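Side-chain contacts in putative surface anchored protein (Clostridium perfringens B, PDB 4NI6), which is probably part of a cell-surface adhesin whose immunoglobulin-like repeat domains are stabilised by self-generated Thr-Gln ester cross-links: residues V7-V12 with A20-E25; G61-V66 with E128-K133; E65-T70 with G88-Q93; G81-D86 with E102-V107. All coordinates share one frame; numbering follows the deposited sequence.

Interaction 1 (V7-V12 with A20-E25); sequences VAADGV and ALVSFE
V7 opens the contact loosely. Its CG1 lies 4.3 Å from CB of A20. The next residue to reach across is A9, whose methyl is the main apolar point of the first strand. A9 CB packs at 3.6 Å against CG2 of V22, and it also borders A20 CB. CG2 of V22 is the branch anti to the carbonyl carbon, because chi1 of -179° sends CG1 anti to the backbone N instead. V31 and L137 add further apolar cover to A9. The carbonyl of A9 is linked to the second segment by water. One water donates to A9 O at 2.8 Å and to L21 O at 3.0 Å, so it joins two backbone carbonyls that cannot bond to each other directly.

Here the chain makes a type I' beta turn, A9 to V12, the tight two-residue connection of a beta hairpin. D10 and G11 both have positive phi, as this turn requires. A9 and V12 close it with a reciprocal pair of backbone hydrogen bonds. Strands 7-9 and 20-22 belong to different sheets of the Ig-like domain, and they run nearly parallel, with 16° between their directions.

D10 leans toward V22 only distantly. Its OD1 is bonded to D32 N of strand 31-39. V12 then brings the hairpin back over the second segment. Its carbonyl O touches A20 CB at 3.4 Å. Its CG1, anti to the backbone N (chi1 177°), stands 4.0 Å from L21 O.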
loop_
_atom_site.group_PDB
_atom_site.type_symbol
_atom_site.label_atom_id
_atom_site.label_comp_id
_atom_site.label_asym_id
_atom_site.label_seq_id
_atom_site.Cartn_x
_atom_site.Cartn_y
_atom_site.Cartn_z
ATOM N N VAL A 7 0.618 -5.077 -4.591
ATOM C CA VAL A 7 -0.748 -4.767 -4.988
ATOM C C VAL A 7 -1.380 -5.923 -5.743
ATOM O O VAL A 7 -0.698 -6.691 -6.395
ATOM C CB VAL A 7 -0.784 -3.468 -5.839
ATOM C CG1 VAL A 7 -0.159 -3.662 -7.219
ATOM C CG2 VAL A 7 -2.185 -2.893 -5.945
ATOM N N ALA A 8 -2.701 -6.036 -5.630
ATOM C CA ALA A 8 -3.478 -6.940 -6.481
ATOM C C ALA A 8 -4.599 -6.129 -7.087
ATOM O O ALA A 8 -5.341 -5.420 -6.389
ATOM C CB ALA A 8 -4.050 -8.086 -5.673
ATOM N N ALA A 9 -4.739 -6.250 -8.406
ATOM C CA ALA A 9 -5.762 -5.534 -9.156
ATOM C C ALA A 9 -6.667 -6.578 -9.805
ATOM O O ALA A 9 -6.214 -7.386 -10.632
ATOM C CB ALA A 9 -5.088 -4.689 -10.217
ATOM N N ASP A 10 -7.880 -6.713 -9.280
ATOM C CA ASP A 10 -8.748 -7.826 -9.677
ATOM C C ASP A 10 -8.018 -9.181 -9.502
ATOM O O ASP A 10 -8.226 -10.117 -10.251
ATOM C CB ASP A 10 -9.303 -7.606 -11.091
ATOM C CG ASP A 10 -10.278 -6.325 -11.139
ATOM O OD1 ASP A 10 -10.988 -5.868 -9.972
ATOM O OD2 ASP A 10 -10.524 -5.993 -12.414
ATOM N N GLY A 11 -7.239 -9.307 -8.432
ATOM C CA GLY A 11 -6.612 -10.586 -8.116
ATOM C C GLY A 11 -5.248 -10.787 -8.760
ATOM O O GLY A 11 -4.509 -11.707 -8.371
ATOM N N VAL A 12 -4.901 -9.898 -9.699
ATOM C CA VAL A 12 -3.635 -9.974 -10.448
ATOM C C VAL A 12 -2.553 -9.207 -9.672
ATOM O O VAL A 12 -2.715 -8.029 -9.428
ATOM C CB VAL A 12 -3.793 -9.343 -11.839
ATOM C CG1 VAL A 12 -2.456 -9.385 -12.553
ATOM C CG2 VAL A 12 -4.881 -10.081 -12.631
ATOM N N ALA A 20 1.124 -4.868 -12.000
ATOM C CA ALA A 20 -0.152 -5.592 -12.215
ATOM C C ALA A 20 -0.891 -4.973 -13.393
ATOM O O ALA A 20 -1.148 -3.783 -13.393
ATOM C CB ALA A 20 -1.019 -5.489 -10.980
ATOM N N LEU A 21 -1.221 -5.789 -14.387
ATOM C CA LEU A 21 -1.925 -5.282 -15.549
ATOM C C LEU A 21 -3.429 -5.577 -15.486
ATOM O O LEU A 21 -3.865 -6.682 -15.139
ATOM C CB LEU A 21 -1.335 -5.909 -16.818
ATOM C CG LEU A 21 0.116 -5.553 -17.132
ATOM C CD1 LEU A 21 0.607 -6.216 -18.403
ATOM C CD2 LEU A 21 0.363 -4.055 -17.151
ATOM N N VAL A 22 -4.195 -4.535 -15.746
ATOM C CA VAL A 22 -5.642 -4.667 -15.913
ATOM C C VAL A 22 -5.999 -4.445 -17.374
ATOM O O VAL A 22 -5.641 -3.417 -17.932
ATOM C CB VAL A 22 -6.397 -3.607 -15.061
ATOM C CG1 VAL A 22 -7.905 -3.775 -15.220
ATOM C CG2 VAL A 22 -6.001 -3.678 -13.593
ATOM N N SER A 23 -6.615 -5.437 -18.007
ATOM C CA SER A 23 -6.945 -5.287 -19.411
ATOM C C SER A 23 -7.942 -4.170 -19.599
ATOM O O SER A 23 -8.742 -3.856 -18.714
ATOM C CB SER A 23 -7.506 -6.577 -20.006
ATOM O OG SER A 23 -8.787 -6.834 -19.474
ATOM N N PHE A 24 -8.010 -3.699 -20.835
ATOM C CA PHE A 24 -8.974 -2.681 -21.192
ATOM C C PHE A 24 -10.398 -3.138 -20.869
ATOM O O PHE A 24 -11.150 -2.421 -20.196
ATOM C CB PHE A 24 -8.836 -2.330 -22.673
ATOM C CG PHE A 24 -9.951 -1.498 -23.180
ATOM C CD1 PHE A 24 -10.102 -0.196 -22.768
ATOM C CD2 PHE A 24 -10.814 -1.991 -24.132
ATOM C CE1 PHE A 24 -11.218 0.525 -23.076
ATOM C CE2 PHE A 24 -11.894 -1.232 -24.551
ATOM C CZ PHE A 24 -12.044 0.064 -24.091
ATOM N N GLU A 25 -10.774 -4.348 -21.280
ATOM C CA GLU A 25 -12.122 -4.851 -20.974
ATOM C C GLU A 25 -12.382 -5.013 -19.458
ATOM O O GLU A 25 -13.444 -4.642 -18.952
ATOM C CB GLU A 25 -12.387 -6.159 -21.733
ATOM C CG GLU A 25 -12.365 -6.013 -23.251
ATOM C CD GLU A 25 -12.740 -7.293 -23.981
ATOM O OE1 GLU A 25 -12.893 -8.341 -23.318
ATOM O OE2 GLU A 25 -12.920 -7.241 -25.221
HETATM O O HOH W 1 -6.268 -7.147 -13.397
#

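Interaction 2 (G61-V66 with E128-K133)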
loop_
_atom_site.group_PDB
_atom_site.type_symbol
_atom_site.label_atom_id
_atom_site.label_comp_id
_atom_site.label_asym_id
_atom_site.label_seq_id
_atom_site.Cartn_x
_atom_site.Cartn_y
_atom_site.Cartn_z
ATOM N N GLY A 61 5.829 12.512 -13.397
ATOM C CA GLY A 61 6.285 12.018 -12.099
ATOM C C GLY A 61 5.415 12.478 -10.938
ATOM O O GLY A 61 5.501 11.939 -9.834
ATOM N N SER A 62 4.540 13.449 -11.192
ATOM C CA SER A 62 3.680 13.959 -10.129
ATOM C C SER A 62 2.600 12.953 -9.770
ATOM O O SER A 62 2.337 12.017 -10.518
ATOM C CB SER A 62 3.068 15.312 -10.503
ATOM O OG SER A 62 2.031 15.164 -11.454
ATOM N N LEU A 63 2.074 13.098 -8.556
ATOM C CA LEU A 63 1.097 12.165 -8.002
ATOM C C LEU A 63 -0.186 12.897 -7.693
ATOM O O LEU A 63 -0.169 14.077 -7.363
ATOM C CB LEU A 63 1.635 11.551 -6.710
ATOM C CG LEU A 63 2.995 10.865 -6.796
ATOM C CD1 LEU A 63 3.451 10.477 -5.396
ATOM C CD2 LEU A 63 2.942 9.637 -7.709
ATOM N N GLU A 64 -1.304 12.194 -7.816
ATOM C CA GLU A 64 -2.561 12.669 -7.281
ATOM C C GLU A 64 -3.285 11.539 -6.589
ATOM O O GLU A 64 -3.381 10.440 -7.115
ATOM C CB GLU A 64 -3.400 13.239 -8.415
ATOM C CG GLU A 64 -2.519 13.992 -9.380
ATOM C CD GLU A 64 -3.296 14.873 -10.313
ATOM O OE1 GLU A 64 -2.650 15.693 -10.983
ATOM O OE2 GLU A 64 -4.541 14.757 -10.360
ATOM N N GLU A 65 -3.705 11.791 -5.357
ATOM C CA GLU A 65 -4.352 10.758 -4.569
ATOM C C GLU A 65 -5.719 10.429 -5.146
ATOM O O GLU A 65 -6.534 11.325 -5.397
ATOM C CB GLU A 65 -4.485 11.191 -3.117
ATOM C CG GLU A 65 -5.026 10.115 -2.205
ATOM C CD GLU A 65 -5.089 10.599 -0.775
ATOM O OE1 GLU A 65 -4.027 10.743 -0.138
ATOM O OE2 GLU A 65 -6.203 10.811 -0.272
ATOM N N VAL A 66 -5.953 9.132 -5.310
ATOM C CA VAL A 66 -7.216 8.588 -5.801
ATOM C C VAL A 66 -8.054 8.098 -4.630
ATOM O O VAL A 66 -9.267 8.263 -4.629
ATOM C CB VAL A 66 -6.970 7.404 -6.756
ATOM C CG1 VAL A 66 -8.288 6.786 -7.215
ATOM C CG2 VAL A 66 -6.141 7.862 -7.944
ATOM N N GLU A 128 6.634 4.150 0.522
ATOM C CA GLU A 128 5.981 5.141 -0.330
ATOM C C GLU A 128 6.856 5.419 -1.553
ATOM O O GLU A 128 7.402 6.512 -1.710
ATOM C CB GLU A 128 5.723 6.425 0.474
ATOM C CG GLU A 128 4.888 6.194 1.725
ATOM C CD GLU A 128 4.662 7.454 2.539
ATOM O OE1 GLU A 128 5.538 8.344 2.526
ATOM O OE2 GLU A 128 3.601 7.547 3.189
ATOM N N ASP A 129 6.966 4.414 -2.426
ATOM C CA ASP A 129 7.902 4.447 -3.544
ATOM C C ASP A 129 7.132 4.349 -4.855
ATOM O O ASP A 129 6.620 3.286 -5.238
ATOM C CB ASP A 129 8.834 3.243 -3.435
ATOM C CG ASP A 129 9.883 3.211 -4.524
ATOM O OD1 ASP A 129 9.875 4.054 -5.454
ATOM O OD2 ASP A 129 10.748 2.315 -4.449
ATOM N N LYS A 130 7.063 5.473 -5.558
ATOM C CA LYS A 130 6.313 5.534 -6.799
ATOM C C LYS A 130 6.959 4.749 -7.938
ATOM O O LYS A 130 6.311 4.514 -8.944
ATOM C CB LYS A 130 6.069 6.984 -7.200
ATOM C CG LYS A 130 7.303 7.723 -7.687
ATOM C CD LYS A 130 6.921 9.128 -8.120
ATOM C CE LYS A 130 8.104 10.065 -8.200
ATOM N NZ LYS A 130 7.629 11.471 -8.069
ATOM N N ASN A 131 8.169 4.250 -7.727
ATOM C CA ASN A 131 8.875 3.430 -8.701
ATOM C C ASN A 131 8.822 1.925 -8.405
ATOM O O ASN A 131 9.419 1.129 -9.129
ATOM C CB ASN A 131 10.326 3.915 -8.897
ATOM C CG ASN A 131 10.414 5.355 -9.384
ATOM O OD1 ASN A 131 11.136 6.177 -8.814
ATOM N ND2 ASN A 131 9.679 5.666 -10.422
ATOM N N ASP A 132 8.146 1.523 -7.328
ATOM C CA ASP A 132 8.096 0.113 -6.974
ATOM C C ASP A 132 7.013 -0.613 -7.778
ATOM O O ASP A 132 5.818 -0.457 -7.503
ATOM C CB ASP A 132 7.859 -0.063 -5.457
ATOM C CG ASP A 132 7.808 -1.521 -5.038
ATOM O OD1 ASP A 132 7.975 -2.420 -5.891
ATOM O OD2 ASP A 132 7.700 -1.772 -3.807
ATOM N N LYS A 133 7.427 -1.395 -8.777
ATOM C CA LYS A 133 6.469 -2.080 -9.633
ATOM C C LYS A 133 5.564 -3.042 -8.882
ATOM O O LYS A 133 4.458 -3.345 -9.351
ATOM C CB LYS A 133 7.154 -2.758 -10.825
ATOM C CG LYS A 133 7.865 -1.771 -11.729
ATOM C CD LYS A 133 8.528 -2.480 -12.902
ATOM C CE LYS A 133 9.020 -1.484 -13.938
ATOM N NZ LYS A 133 9.783 -2.133 -15.041
#
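K130 lies across L63, and its amine reaches on to the backbone of G61. K130 belongs to a type I beta turn, D129 to D132, in the long C-terminal strand region of the Ig-like domain. L63 opens strand 63-74 of the same sheet.

The two side chains cross obliquely. CD2 of L63 rests against the aliphatic part of the lysine, 4.0 Å from K130 CD and 4.1 Å from K130 CB. With CG anti to its carbonyl carbon (chi1 -55°), L63 holds CD2 out toward the lysine. K130 starts with CG between its backbone N and carbonyl carbon, then runs extended to the amine. The methylenes can therefore pass the leucine while NZ carries on to the peptide beyond it.

NZ donates to G61 O at 2.8 Å. It comes from above the carbonyl plane, 36° out of it, with a C=O...N angle of 134°. The end of this surface lysine is thus tied to a main-chain oxygen, and no carboxylate of either segment takes part. L63 also packs on M55 and V57 of the adjacent strand 47-57 and on F101 of strand 97-106, the next one across the sheet.

The turn has its own brace. D129 forms an Asx turn, and D132 N bonds back to D129 O. In the Asx turn, N131 N meets D129 OD1 at 2.8 Å from above the carboxylate plane.

Interaction 3 (E65-T70 with G88-Q93); sequences EVATKT and GNQKLQ
A classic beta bulge in strand 63-74 places V66 and A67 together opposite L54, and this pair meets Q90 and L92 of the other segment. The contact bridges the two sheets of the Ig-like sandwich near its surface. Strand 63-74 belongs to the mixed sheet. Q90 ends strand 81-90 of the antiparallel sheet and is the first residue of an inverse gamma turn centred on K91.

A67 meets the amide of Q90. Its CB is 3.6 Å from Q90 OE1 and 3.8 Å from Q90 NE2. The methyl lies obliquely over the amide, not in its plane. Q90 reaches this place because its chain bends at chi2 (-70°), which folds the amide back. Its NE2 is bonded to F87 O, which helps fix the rotation of the group. The same amide nitrogen is therefore both hydrogen-bonded and in van der Waals contact with A67.

V66 is modelled in two conformers, so its contacts hold for one of them. In that conformer CG1 does the touching, as the branch anti to the backbone N. V66 and Q90 run past each other in opposite directions, with V66 CG1 3.9 Å from Q90 OE1. L92 crosses V66 at about a right angle. Y98 borders both V66 and L92, while V31, L137 and V139 also pack on the leucine. No hydrogen bond joins the two segments. The apolar part of the contact comes down to one methyl pair, V66 CG1 and L92 CD2, at 4.1 Å.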
loop_
_atom_site.group_PDB
_atom_site.type_symbol
_atom_site.label_atom_id
_atom_site.label_comp_id
_atom_site.label_asym_id
_atom_site.label_seq_id
_atom_site.Cartn_x
_atom_site.Cartn_y
_atom_site.Cartn_z
ATOM N N GLU A 65 -3.705 11.791 -5.357
ATOM C CA GLU A 65 -4.352 10.758 -4.569
ATOM C C GLU A 65 -5.719 10.429 -5.146
ATOM O O GLU A 65 -6.534 11.325 -5.397
ATOM C CB GLU A 65 -4.485 11.191 -3.117
ATOM C CG GLU A 65 -5.026 10.115 -2.205
ATOM C CD GLU A 65 -5.089 10.599 -0.775
ATOM O OE1 GLU A 65 -4.027 10.743 -0.138
ATOM O OE2 GLU A 65 -6.203 10.811 -0.272
ATOM N N VAL A 66 -5.953 9.132 -5.310
ATOM C CA VAL A 66 -7.216 8.588 -5.801
ATOM C C VAL A 66 -8.054 8.098 -4.630
ATOM O O VAL A 66 -9.267 8.263 -4.629
ATOM C CB VAL A 66 -6.970 7.404 -6.756
ATOM C CG1 VAL A 66 -8.288 6.786 -7.215
ATOM C CG2 VAL A 66 -6.141 7.862 -7.944
ATOM N N ALA A 67 -7.405 7.426 -3.678
ATOM C CA ALA A 67 -8.109 6.779 -2.567
ATOM C C ALA A 67 -7.162 6.739 -1.373
ATOM O O ALA A 67 -5.954 6.647 -1.539
ATOM C CB ALA A 67 -8.524 5.357 -2.925
ATOM N N THR A 68 -7.742 6.728 -0.182
ATOM C CA THR A 68 -6.996 6.544 1.054
ATOM C C THR A 68 -7.856 5.688 1.977
ATOM O O THR A 68 -9.061 5.869 2.049
ATOM C CB THR A 68 -6.596 7.915 1.652
ATOM O OG1 THR A 68 -5.710 7.715 2.764
ATOM C CG2 THR A 68 -7.795 8.727 2.139
ATOM N N LYS A 69 -7.185 4.846 2.767
ATOM C CA LYS A 69 -7.863 4.027 3.758
ATOM C C LYS A 69 -6.969 3.845 4.946
ATOM O O LYS A 69 -5.789 3.551 4.778
ATOM C CB LYS A 69 -8.193 2.655 3.186
ATOM C CG LYS A 69 -9.048 1.832 4.120
ATOM C CD LYS A 69 -9.601 0.607 3.424
ATOM C CE LYS A 69 -10.045 -0.446 4.424
ATOM N NZ LYS A 69 -11.188 0.011 5.261
ATOM N N THR A 70 -7.542 4.012 6.133
ATOM C CA THR A 70 -6.798 3.736 7.374
ATOM C C THR A 70 -7.529 2.676 8.193
ATOM O O THR A 70 -8.745 2.769 8.410
ATOM C CB THR A 70 -6.565 5.028 8.185
ATOM O OG1 THR A 70 -5.813 5.940 7.387
ATOM C CG2 THR A 70 -5.793 4.751 9.468
ATOM N N GLY A 88 -11.242 -1.767 -1.966
ATOM C CA GLY A 88 -12.497 -2.037 -2.662
ATOM C C GLY A 88 -12.448 -1.654 -4.130
ATOM O O GLY A 88 -11.386 -1.476 -4.721
ATOM N N ASN A 89 -13.633 -1.517 -4.697
ATOM C CA ASN A 89 -13.779 -1.184 -6.109
ATOM C C ASN A 89 -13.393 0.260 -6.393
ATOM O O ASN A 89 -13.841 1.171 -5.695
ATOM C CB ASN A 89 -15.236 -1.411 -6.556
ATOM C CG ASN A 89 -15.455 -1.138 -8.038
ATOM O OD1 ASN A 89 -15.680 0.007 -8.437
ATOM N ND2 ASN A 89 -15.180 -2.140 -8.855
ATOM N N GLN A 90 -12.493 0.449 -7.357
ATOM C CA GLN A 90 -12.016 1.769 -7.717
ATOM C C GLN A 90 -12.281 2.005 -9.183
ATOM O O GLN A 90 -11.996 1.158 -10.028
ATOM C CB GLN A 90 -10.515 1.874 -7.419
ATOM C CG GLN A 90 -10.189 1.725 -5.929
ATOM C CD GLN A 90 -10.671 2.928 -5.139
ATOM O OE1 GLN A 90 -10.575 4.050 -5.610
ATOM N NE2 GLN A 90 -11.099 2.705 -3.903
ATOM N N LYS A 91 -12.806 3.174 -9.483
ATOM C CA LYS A 91 -13.137 3.454 -10.876
ATOM C C LYS A 91 -11.975 4.183 -11.569
ATOM O O LYS A 91 -11.870 5.407 -11.495
ATOM C CB LYS A 91 -14.494 4.182 -11.020
ATOM C CG LYS A 91 -15.733 3.399 -10.547
ATOM C CD LYS A 91 -16.285 2.403 -11.565
ATOM C CE LYS A 91 -17.420 1.569 -10.966
ATOM N NZ LYS A 91 -18.721 2.322 -10.946
ATOM N N LEU A 92 -10.979 3.390 -11.971
ATOM C CA LEU A 92 -9.700 3.876 -12.522
ATOM C C LEU A 92 -9.739 4.199 -14.024
ATOM O O LEU A 92 -10.656 3.774 -14.742
ATOM C CB LEU A 92 -8.589 2.860 -12.244
ATOM C CG LEU A 92 -8.438 2.494 -10.759
ATOM C CD1 LEU A 92 -7.265 1.556 -10.531
ATOM C CD2 LEU A 92 -8.237 3.751 -9.920
ATOM N N GLN A 93 -8.781 5.015 -14.480
ATOM C CA GLN A 93 -8.808 5.549 -15.852
ATOM C C GLN A 93 -8.016 4.622 -16.761
ATOM O O GLN A 93 -6.834 4.323 -16.518
ATOM C CB GLN A 93 -8.190 6.958 -15.870
ATOM C CG GLN A 93 -9.097 8.048 -15.309
ATOM C CD GLN A 93 -8.363 9.357 -15.047
ATOM O OE1 GLN A 93 -8.619 10.048 -13.991
ATOM N NE2 GLN A 93 -7.477 9.726 -16.007
#

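Interaction 4 (G81-D86 with E102-V107); sequences GQWELD and ENAESV
W83 and A104 touch through single carbons. CZ3, on the six-membered ring of the indole, lies 4.2 Å from A104 CB. The methyl approaches the ring obliquely.

The second pair is L85 and E102. The two side chains lie alongside each other, pointing opposite ways. E102 OE1 is 4.0 Å from L85 CB, and E102 OE2 is 3.9 Å from L85 CD1. L85 has two conformers, so these distances describe one of them. A bend at chi2 (-73°) turns the carboxylate of E102 so that its two oxygens, not its flat side, come up to the leucine. Its OE1 also lies close to OD2 of D35.

Further out, the indole is held on two counts. W83 NE1 bonds to T74 O, and the ring stacks with that of Y39. I37 packs against both L85 and E102, while L50 covers E102 from strand 47-57. The backbones are paired within their own sheets: W83 with I37 and L85 with D35 on one side, E102 with H127 and N103 with T51 on the other. No hydrogen bond passes between the segments. Two sheets meeting through buried side chains in this way are characteristic of an Ig-like beta sandwich.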
loop_
_atom_site.group_PDB
_atom_site.type_symbol
_atom_site.label_atom_id
_atom_site.label_comp_id
_atom_site.label_asym_id
_atom_site.label_seq_id
_atom_site.Cartn_x
_atom_site.Cartn_y
_atom_site.Cartn_z
ATOM N N GLY A 81 5.385 -10.243 10.043
ATOM C CA GLY A 81 4.174 -10.900 9.600
ATOM C C GLY A 81 3.602 -10.193 8.384
ATOM O O GLY A 81 4.312 -9.476 7.678
ATOM N N GLN A 82 2.315 -10.417 8.130
ATOM C CA GLN A 82 1.628 -9.890 6.956
ATOM C C GLN A 82 0.322 -9.230 7.367
ATOM O O GLN A 82 -0.434 -9.763 8.182
ATOM C CB GLN A 82 1.366 -11.038 5.985
ATOM C CG GLN A 82 0.957 -10.566 4.619
ATOM C CD GLN A 82 0.783 -11.734 3.685
ATOM O OE1 GLN A 82 -0.271 -12.364 3.646
ATOM N NE2 GLN A 82 1.851 -12.095 2.999
ATOM N N TRP A 83 0.013 -8.113 6.701
ATOM C CA TRP A 83 -1.303 -7.492 6.789
ATOM C C TRP A 83 -1.887 -7.382 5.395
ATOM O O TRP A 83 -1.164 -7.475 4.408
ATOM C CB TRP A 83 -1.213 -6.092 7.375
ATOM C CG TRP A 83 -0.721 -6.030 8.792
ATOM C CD1 TRP A 83 -1.110 -6.807 9.872
ATOM C CD2 TRP A 83 0.146 -4.997 9.337
ATOM N NE1 TRP A 83 -0.436 -6.393 10.997
ATOM C CE2 TRP A 83 0.292 -5.278 10.748
ATOM C CE3 TRP A 83 0.884 -3.982 8.789
ATOM C CZ2 TRP A 83 1.113 -4.508 11.576
ATOM C CZ3 TRP A 83 1.629 -3.162 9.616
ATOM C CH2 TRP A 83 1.797 -3.464 10.982
ATOM N N GLU A 84 -3.181 -7.117 5.331
ATOM C CA GLU A 84 -3.881 -6.797 4.088
ATOM C C GLU A 84 -4.644 -5.506 4.255
ATOM O O GLU A 84 -5.164 -5.229 5.341
ATOM C CB GLU A 84 -4.834 -7.935 3.716
ATOM C CG GLU A 84 -4.068 -9.197 3.405
ATOM C CD GLU A 84 -4.966 -10.304 2.945
ATOM O OE1 GLU A 84 -6.016 -9.998 2.342
ATOM O OE2 GLU A 84 -4.641 -11.476 3.199
ATOM N N LEU A 85 -4.820 -4.787 3.139
ATOM C CA LEU A 85 -5.585 -3.539 3.116
ATOM C C LEU A 85 -6.378 -3.489 1.810
ATOM O O LEU A 85 -5.791 -3.533 0.730
ATOM C CB LEU A 85 -4.656 -2.322 3.202
ATOM C CG LEU A 85 -5.399 -0.994 3.313
ATOM C CD1 LEU A 85 -4.717 -0.040 4.273
ATOM C CD2 LEU A 85 -5.473 -0.358 1.951
ATOM N N ASP A 86 -7.703 -3.445 1.907
ATOM C CA ASP A 86 -8.585 -3.580 0.745
ATOM C C ASP A 86 -9.190 -2.208 0.447
ATOM O O ASP A 86 -9.943 -1.671 1.267
ATOM C CB ASP A 86 -9.701 -4.588 1.106
ATOM C CG ASP A 86 -10.573 -4.990 -0.062
ATOM O OD1 ASP A 86 -10.438 -4.383 -1.144
ATOM O OD2 ASP A 86 -11.364 -5.943 0.112
ATOM N N GLU A 102 2.073 2.851 1.616
ATOM C CA GLU A 102 1.645 2.374 2.948
ATOM C C GLU A 102 2.486 3.036 4.035
ATOM O O GLU A 102 3.678 3.261 3.838
ATOM C CB GLU A 102 1.853 0.872 3.062
ATOM C CG GLU A 102 0.968 0.025 2.173
ATOM C CD GLU A 102 -0.504 -0.063 2.581
ATOM O OE1 GLU A 102 -1.285 -0.725 1.831
ATOM O OE2 GLU A 102 -0.941 0.611 3.524
ATOM N N ASN A 103 1.811 3.431 5.102
ATOM C CA ASN A 103 2.444 4.056 6.255
ATOM C C ASN A 103 1.857 3.421 7.505
ATOM O O ASN A 103 0.660 3.507 7.768
ATOM C CB ASN A 103 2.114 5.514 6.223
ATOM C CG ASN A 103 2.842 6.299 7.285
ATOM O OD1 ASN A 103 3.859 6.932 7.020
ATOM N ND2 ASN A 103 2.343 6.231 8.508
ATOM N N ALA A 104 2.738 2.841 8.327
ATOM C CA ALA A 104 2.325 2.230 9.610
ATOM C C ALA A 104 2.909 3.064 10.746
ATOM O O ALA A 104 4.119 3.261 10.817
ATOM C CB ALA A 104 2.867 0.817 9.728
ATOM N N GLU A 105 2.038 3.567 11.597
ATOM C CA GLU A 105 2.463 4.370 12.735
ATOM C C GLU A 105 1.968 3.700 14.021
ATOM O O GLU A 105 0.772 3.468 14.189
ATOM C CB GLU A 105 1.847 5.760 12.644
ATOM C CG GLU A 105 2.169 6.663 13.840
ATOM C CD GLU A 105 1.254 7.865 13.895
ATOM O OE1 GLU A 105 0.012 7.702 13.830
ATOM O OE2 GLU A 105 1.785 8.981 13.990
ATOM N N SER A 106 2.855 3.463 14.990
ATOM C CA SER A 106 2.384 2.796 16.212
ATOM C C SER A 106 1.387 3.676 16.959
ATOM O O SER A 106 1.489 4.911 16.934
ATOM C CB SER A 106 3.552 2.379 17.103
ATOM O OG SER A 106 4.289 3.504 17.595
ATOM N N VAL A 107 0.446 3.030 17.661
ATOM C CA VAL A 107 -0.510 3.739 18.483
ATOM C C VAL A 107 0.159 4.317 19.746
ATOM O O VAL A 107 -0.124 5.449 20.147
ATOM C CB VAL A 107 -1.686 2.821 18.877
ATOM C CG1 VAL A 107 -2.604 3.497 19.889
ATOM C CG2 VAL A 107 -2.478 2.419 17.627
#

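Overall arrangement
Interaction 4 is fully buried, interaction 1 is partly buried, and interactions 2 and 3 are surface contacts. Interactions 1, 3 and 4 each join the two sheets of the sandwich. Interaction 2 stays with the mixed sheet and is alone in having a direct hydrogen bond between its segments. The others rely on van der Waals packing, with a bridging water added in interaction 1. Interactions 2 and 3 share E65 and V66 on strand 63-74. Interactions 3 and 4 share strand 81-90, where K69 packs on D86. E128 of interaction 2 touches E102 and N103 of interaction 4. Interactions 1 and 4 lie on opposite sides of the chain's centre, their centres about 22 Å apart.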